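Local atomic coordinates of glycosyl hydrolase, family 38 (Enterococcus faecalis, PDB entry 5KBP), a protein that probably hydrolyses alpha-mannosidic linkages in glycans as a metal-dependent glycoside hydrolase of family 38. Residues E34-D37 / N38-L42; N849-A852 / Q853-C857. One frame throughout, in Å; residues are numbered along the deposited sequence.

Contact 1 of 2, residues E34-D37 / N38-L42; sequences ELVD and NVLDL
Four backbone bonds join residues 34-37 to residues 38-42, each from an N-H to the carbonyl four residues earlier. Leu40 N to Val36 O is 2.9 Å and nearly straight, at 173°. Asp41 N to Asp37 O is longer, 3.1 Å, and more bent, at 144°. The other two run from Asn38 to Glu34 and from Val39 to Leu35.

Apolar contacts follow the same spacing. Leu35 CD1 lies 4.1 Å from Val39 CG2, and Val36 CG1 lies 4.1 Å from Leu40 CD1. In both pairs the side chains run alongside each other and point the same way. Val36 holds CG1 opposite its own backbone N (chi1 177°), which sets this methyl next to the leucine branch. Tyr64 of helix 59-65 packs on both Val36 and Leu40.

The polar side chains of Asp37 and Glu34 find partners outside residues 34-42. Asp37 OD1 forms a salt bridge with Arg68 NH1 and a hydrogen bond with Tyr64 OH; both partners hold the same oxygen. Glu34 OE1 forms a salt bridge with Lys478 of the second subunit.

This is a regular amphipathic alpha-helix, part of helix 25-45 in the family 38 N-terminal domain, with one residue reaching the dimer interface.

Contact 2 of 2, residues N849-A852 / Q853-C857; sequences NLTA and QNIPC. With SO4 (sulfate ion), chain I.
Asn849 uses both ends of its side-chain amide, one on Thr851 and the other on Gln853 across the turn. Asn849 OD1 accepts two bonds from Thr851, and both donors come from the same face of the amide plane. Thr851 N donates to Asn849 OD1 at 2.8 Å, the bond that defines an Asx turn; it lies well above the amide plane. Thr851 OG1 also donates to Asn849 OD1, at 3.1 Å. At the other end, Asn849 ND2 gives a hydrogen bond of 2.8 Å to Gln853 O. The nitrogen lies almost in line with the C=O (167°), but the bond is bent at the hydrogen (138°). Asn849 ND2 has a second acceptor in Arg888 O.

The Thr851 hydroxyl links two partners. It donates to Asn849, and Thr851 OG1 accepts from Gln853 N at 3.3 Å, a long but fairly straight bond. Chi1 of 76° sets OG1 between the backbone N and the carbonyl carbon, facing into the turn. The side chains of Asn849 and Ile855 approach from opposite directions, with Ile855 CD1 3.6 Å from Asn849 OD1.

A sulfate, probably from the crystallisation liquor, sits beside Ala852 and Gln853. Ala852 N binds sulfate O4 at 3.0 Å. Gln853 NE2 donates to O2 and O3.

The turn follows strand 843-849 in the C-terminal beta-sandwich domain. Leu850 and Thr851 pack on Phe790 of helix 789-799, and Ile855 packs on Ile829 of strand 829-836.

Overall arrangement
Contact 1 and contact 2 belong to different parts of the chain. The first lies in the family 38 N-terminal domain, the second in the C-terminal beta-sandwich domain. Their centres are 50 Å apart and their nearest atoms about 39 Å, so they do not touch. Both lie away from the calcium-binding residues Phe253 and Tyr256. A sulfate is near each one: contact 2 binds its ion directly, while at contact 1 the ion is about 5 Å from the side chain of Asp37. Contact 1 lies at the subunit interface, while contact 2 touches no other protein chain of the assembly.

Contact 1 of 2, residues E34-D37 / N38-L42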
loop_
_atom_site.group_PDB
_atom_site.type_symbol
_atom_site.label_atom_id
_atom_site.label_comp_id
_atom_site.label_asym_id
_atom_site.label_seq_id
_atom_site.Cartn_x
_atom_site.Cartn_y
_atom_site.Cartn_z
ATOM N N GLU A 34 7.836 -14.397 -15.572
ATOM C CA GLU A 34 8.795 -15.116 -16.404
ATOM C C GLU A 34 8.773 -16.611 -16.107
ATOM O O GLU A 34 8.847 -17.434 -17.026
ATOM C CB GLU A 34 10.200 -14.553 -16.191
ATOM C CG GLU A 34 10.394 -13.140 -16.720
ATOM C CD GLU A 34 11.786 -12.601 -16.449
ATOM O OE1 GLU A 34 12.516 -13.211 -15.639
ATOM O OE2 GLU A 34 12.149 -11.566 -17.045
ATOM N N LEU A 35 8.666 -16.978 -14.827
ATOM C CA LEU A 35 8.668 -18.388 -14.454
ATOM C C LEU A 35 7.459 -19.114 -15.034
ATOM O O LEU A 35 7.600 -20.159 -15.680
ATOM C CB LEU A 35 8.698 -18.528 -12.932
ATOM C CG LEU A 35 8.502 -19.946 -12.393
ATOM C CD1 LEU A 35 9.659 -20.843 -12.793
ATOM C CD2 LEU A 35 8.334 -19.930 -10.884
ATOM N N VAL A 36 6.259 -18.570 -14.813
ATOM C CA VAL A 36 5.047 -19.232 -15.289
ATOM C C VAL A 36 4.993 -19.240 -16.812
ATOM O O VAL A 36 4.499 -20.201 -17.415
ATOM C CB VAL A 36 3.803 -18.565 -14.675
ATOM C CG1 VAL A 36 2.524 -19.199 -15.213
ATOM C CG2 VAL A 36 3.848 -18.665 -13.156
ATOM N N ASP A 37 5.500 -18.188 -17.462
ATOM C CA ASP A 37 5.579 -18.196 -18.921
ATOM C C ASP A 37 6.417 -19.366 -19.417
ATOM O O ASP A 37 6.056 -20.027 -20.399
ATOM C CB ASP A 37 6.158 -16.878 -19.435
ATOM C CG ASP A 37 5.165 -15.736 -19.372
ATOM O OD1 ASP A 37 3.951 -16.003 -19.255
ATOM O OD2 ASP A 37 5.601 -14.568 -19.451
ATOM N N ASN A 38 7.538 -19.642 -18.748
ATOM C CA ASN A 38 8.411 -20.731 -19.165
ATOM C C ASN A 38 7.846 -22.098 -18.798
ATOM O O ASN A 38 8.070 -23.069 -19.529
ATOM C CB ASN A 38 9.802 -20.551 -18.553
ATOM C CG ASN A 38 10.548 -19.368 -19.142
ATOM O OD1 ASN A 38 10.394 -19.048 -20.321
ATOM N ND2 ASN A 38 11.360 -18.710 -18.323
ATOM N N VAL A 39 7.122 -22.198 -17.681
ATOM C CA VAL A 39 6.506 -23.471 -17.318
ATOM C C VAL A 39 5.413 -23.836 -18.314
ATOM O O VAL A 39 5.332 -24.981 -18.777
ATOM C CB VAL A 39 5.967 -23.418 -15.877
ATOM C CG1 VAL A 39 5.140 -24.659 -15.574
ATOM C CG2 VAL A 39 7.114 -23.291 -14.893
ATOM N N LEU A 40 4.557 -22.870 -18.663
ATOM C CA LEU A 40 3.549 -23.111 -19.690
ATOM C C LEU A 40 4.187 -23.435 -21.033
ATOM O O LEU A 40 3.626 -24.213 -21.815
ATOM C CB LEU A 40 2.628 -21.897 -19.817
ATOM C CG LEU A 40 1.790 -21.551 -18.585
ATOM C CD1 LEU A 40 0.915 -20.333 -18.842
ATOM C CD2 LEU A 40 0.947 -22.742 -18.168
ATOM N N ASP A 41 5.350 -22.848 -21.322
ATOM C CA ASP A 41 6.073 -23.184 -22.545
ATOM C C ASP A 41 6.439 -24.664 -22.567
ATOM O O ASP A 41 6.246 -25.351 -23.576
ATOM C CB ASP A 41 7.324 -22.309 -22.659
ATOM C CG ASP A 41 7.902 -22.280 -24.064
ATOM O OD1 ASP A 41 7.885 -23.322 -24.753
ATOM O OD2 ASP A 41 8.386 -21.206 -24.476
ATOM N N LEU A 42 6.961 -25.174 -21.449
ATOM C CA LEU A 42 7.335 -26.584 -21.377
ATOM C C LEU A 42 6.107 -27.488 -21.372
ATOM O O LEU A 42 6.132 -28.578 -21.954
ATOM C CB LEU A 42 8.187 -26.832 -20.132
ATOM C CG LEU A 42 9.618 -26.294 -20.150
ATOM C CD1 LEU A 42 10.207 -26.302 -18.750
ATOM C CD2 LEU A 42 10.474 -27.119 -21.099
#

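Contact 2 of 2, residues N849-A852 / Q853-C857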
loop_
_atom_site.group_PDB
_atom_site.type_symbol
_atom_site.label_atom_id
_atom_site.label_comp_id
_atom_site.label_asym_id
_atom_site.label_seq_id
_atom_site.Cartn_x
_atom_site.Cartn_y
_atom_site.Cartn_z
ATOM N N ASN A 849 -11.372 -28.229 22.042
ATOM C CA ASN A 849 -11.136 -28.610 23.427
ATOM C C ASN A 849 -9.785 -28.081 23.889
ATOM O O ASN A 849 -8.780 -28.210 23.181
ATOM C CB ASN A 849 -11.188 -30.132 23.573
ATOM C CG ASN A 849 -11.288 -30.583 25.019
ATOM O OD1 ASN A 849 -10.993 -29.827 25.947
ATOM N ND2 ASN A 849 -11.699 -31.829 25.216
ATOM N N LEU A 850 -9.762 -27.487 25.079
ATOM C CA LEU A 850 -8.532 -26.974 25.662
ATOM C C LEU A 850 -7.785 -28.014 26.487
ATOM O O LEU A 850 -6.604 -27.809 26.788
ATOM C CB LEU A 850 -8.836 -25.755 26.543
ATOM C CG LEU A 850 -9.410 -24.511 25.862
ATOM C CD1 LEU A 850 -9.955 -23.537 26.895
ATOM C CD2 LEU A 850 -8.346 -23.839 25.010
ATOM N N THR A 851 -8.431 -29.118 26.850
ATOM C CA THR A 851 -7.866 -30.107 27.756
ATOM C C THR A 851 -7.612 -31.421 27.023
ATOM O O THR A 851 -7.936 -31.583 25.842
ATOM C CB THR A 851 -8.793 -30.334 28.952
ATOM O OG1 THR A 851 -9.904 -31.146 28.552
ATOM C CG2 THR A 851 -9.315 -29.012 29.468
ATOM N N ALA A 852 -7.027 -32.370 27.751
ATOM C CA ALA A 852 -6.760 -33.709 27.246
ATOM C C ALA A 852 -7.827 -34.714 27.659
ATOM O O ALA A 852 -7.618 -35.921 27.505
ATOM C CB ALA A 852 -5.385 -34.186 27.717
ATOM N N GLN A 853 -8.961 -34.248 28.175
ATOM C CA GLN A 853 -10.049 -35.116 28.597
ATOM C C GLN A 853 -11.257 -34.941 27.687
ATOM O O GLN A 853 -11.458 -33.883 27.084
ATOM C CB GLN A 853 -10.461 -34.832 30.046
ATOM C CG GLN A 853 -9.528 -35.412 31.094
ATOM C CD GLN A 853 -8.246 -34.620 31.241
ATOM O OE1 GLN A 853 -7.149 -35.171 31.147
ATOM N NE2 GLN A 853 -8.377 -33.321 31.481
ATOM N N ASN A 854 -12.058 -36.000 27.590
ATOM C CA ASN A 854 -13.345 -35.913 26.914
ATOM C C ASN A 854 -14.311 -35.111 27.775
ATOM O O ASN A 854 -14.604 -35.493 28.913
ATOM C CB ASN A 854 -13.898 -37.311 26.643
ATOM C CG ASN A 854 -13.027 -38.111 25.696
ATOM O OD1 ASN A 854 -13.204 -38.059 24.479
ATOM N ND2 ASN A 854 -12.082 -38.861 26.251
ATOM N N ILE A 855 -14.798 -33.994 27.242
ATOM C CA ILE A 855 -15.700 -33.119 27.986
ATOM C C ILE A 855 -17.035 -33.047 27.253
ATOM O O ILE A 855 -17.079 -33.240 26.030
ATOM C CB ILE A 855 -15.087 -31.723 28.178
ATOM C CG1 ILE A 855 -14.999 -30.986 26.840
ATOM C CG2 ILE A 855 -13.710 -31.825 28.819
ATOM C CD1 ILE A 855 -14.394 -29.608 26.948
ATOM N N PRO A 856 -18.142 -32.793 27.950
ATOM C CA PRO A 856 -19.423 -32.630 27.254
ATOM C C PRO A 856 -19.447 -31.335 26.458
ATOM O O PRO A 856 -18.975 -30.293 26.918
ATOM C CB PRO A 856 -20.447 -32.606 28.395
ATOM C CG PRO A 856 -19.674 -32.120 29.576
ATOM C CD PRO A 856 -18.288 -32.678 29.413
ATOM N N CYS A 857 -20.001 -31.409 25.246
ATOM C CA CYS A 857 -20.043 -30.236 24.371
ATOM C C CYS A 857 -21.284 -30.348 23.483
ATOM O O CYS A 857 -21.241 -30.943 22.404
ATOM C CB CYS A 857 -18.771 -30.110 23.545
ATOM S SG CYS A 857 -18.601 -28.532 22.679
HETATM S S SO4 I . -5.279 -31.677 31.387
HETATM O O1 SO4 I . -4.165 -31.000 32.042
HETATM O O2 SO4 I . -6.527 -30.987 31.703
HETATM O O3 SO4 I . -5.353 -33.055 31.866
HETATM O O4 SO4 I . -5.072 -31.676 29.942
#